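Local coordinates for protein antigen, P35 (Borreliella spielmanii A14S, PDB 6HPN) that is an outer surface protein of the PFam54 family, probably a lipoprotein, whose precise role is unsettled, though the family is thought to contribute to Lyme disease pathogenesis, at residues A[91-95]-A[170-174]. Numbering follows the deposited sequence.
Sequences VILNL and VDDII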
# COMPACT_ATOMS: atom_id res chain seq x y z
N VAL A 91 8.71 10.17 7.63
CA VAL A 91 7.24 9.97 7.71
C VAL A 91 6.92 8.65 8.41
O VAL A 91 5.92 8.60 9.15
CB VAL A 91 6.61 10.00 6.31
CG1 VAL A 91 5.16 9.54 6.36
CG2 VAL A 91 6.74 11.36 5.64
N ILE A 92 7.69 7.61 8.15
CA ILE A 92 7.44 6.26 8.71
C ILE A 92 7.76 6.30 10.22
O ILE A 92 6.93 5.79 10.99
CB ILE A 92 8.23 5.20 7.91
CG1 ILE A 92 7.84 5.23 6.43
CG2 ILE A 92 8.08 3.81 8.52
CD1 ILE A 92 8.83 4.53 5.50
N LEU A 93 8.88 6.89 10.63
CA LEU A 93 9.20 7.08 12.08
C LEU A 93 8.07 7.85 12.74
O LEU A 93 7.53 7.37 13.75
CB LEU A 93 10.51 7.84 12.24
CG LEU A 93 11.73 7.04 11.77
CD1 LEU A 93 12.87 7.98 11.37
CD2 LEU A 93 12.15 6.02 12.83
N ASN A 94 7.68 8.97 12.15
CA ASN A 94 6.68 9.89 12.73
C ASN A 94 5.35 9.13 12.89
O ASN A 94 4.79 9.16 13.99
CB ASN A 94 6.62 11.20 11.95
CG ASN A 94 7.86 12.03 12.24
OD1 ASN A 94 8.39 11.95 13.34
ND2 ASN A 94 8.34 12.80 11.26
N LEU A 95 4.89 8.44 11.85
CA LEU A 95 3.61 7.71 11.90
C LEU A 95 3.77 6.53 12.86
O LEU A 95 2.88 6.28 13.63
CB LEU A 95 3.24 7.24 10.49
CG LEU A 95 1.92 6.50 10.37
CD1 LEU A 95 0.74 7.44 10.58
CD2 LEU A 95 1.82 5.79 9.02
N VAL A 170 -1.89 10.39 5.94
CA VAL A 170 -0.68 10.14 6.78
C VAL A 170 0.05 11.45 7.07
O VAL A 170 0.44 11.64 8.23
CB VAL A 170 0.26 9.11 6.13
CG1 VAL A 170 1.69 9.27 6.64
CG2 VAL A 170 -0.21 7.68 6.35
N ASP A 171 0.27 12.31 6.09
CA ASP A 171 0.91 13.63 6.34
C ASP A 171 0.01 14.45 7.28
O ASP A 171 0.57 15.16 8.12
CB ASP A 171 1.25 14.35 5.03
CG ASP A 171 2.43 13.77 4.27
OD1 ASP A 171 3.28 13.08 4.87
OD2 ASP A 171 2.48 14.02 3.06
N ASP A 172 -1.32 14.34 7.18
CA ASP A 172 -2.27 15.19 7.94
C ASP A 172 -2.25 14.78 9.41
O ASP A 172 -2.17 15.67 10.28
CB ASP A 172 -3.69 15.11 7.35
CG ASP A 172 -3.82 15.87 6.04
OD1 ASP A 172 -2.89 16.59 5.72
OD2 ASP A 172 -4.85 15.74 5.36
N ILE A 173 -2.36 13.48 9.65
CA ILE A 173 -2.22 12.85 10.99
C ILE A 173 -0.94 13.41 11.62
O ILE A 173 -0.99 13.85 12.76
CB ILE A 173 -2.20 11.31 10.87
CG1 ILE A 173 -3.59 10.73 10.61
CG2 ILE A 173 -1.59 10.66 12.08
CD1 ILE A 173 -3.62 9.27 10.11
N ILE A 174 0.16 13.42 10.88
CA ILE A 174 1.48 13.89 11.39
C ILE A 174 1.41 15.40 11.68
O ILE A 174 1.80 15.80 12.79
CB ILE A 174 2.60 13.51 10.40
CG1 ILE A 174 2.83 12.00 10.40
CG2 ILE A 174 3.90 14.25 10.70
CD1 ILE A 174 3.80 11.52 9.36
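One turn of helix 89-102 meets one turn of helix 146-179 at 57°, their axes 10.1 Å apart at closest approach, a spacing that leaves room for branched aliphatic side chains to interlock. The main bump is Ile174. Its long, slender arm reaches into a hollow walled by Val91, Asn94 and Leu95, where Ile174 CD1 ends 3.6 Å from Val91 O, 3.8 Å from Asn94 CB and 4.1 Å from Leu95 N. That carbonyl and that amide already pair within their own helix (Leu95 N to Val91 O, 2.9 Å), so an apolar tip can rest against the backbone there without stranding a polar group. Val170, one turn earlier and shorter, fits between Val91 and Leu95: Val91 CG1 touches Val170 CG1 at 3.5 Å, and Leu95 CD2 lies 3.8 Å from Val170 CG2. Leu95 fills the space deeper in, Leu95 CD1 also approaching Ile173 CG2 at 4.2 Å. Polar residues suit the margins: exposed Asn94 meets Ile174 through its CB, and Asp171 OD1 merely brushes Val91 CG2 at 3.9 Å. Beyond the pair, Leu85 touches Val170, and Ile98, on the next turn of helix 89-102, continues the seam against Ile173 and Ile174. Such interlocking of aliphatic side chains between obliquely crossed helices is characteristic of an all-helical bundle, here the Borrelia BbCRASP-1-like domain.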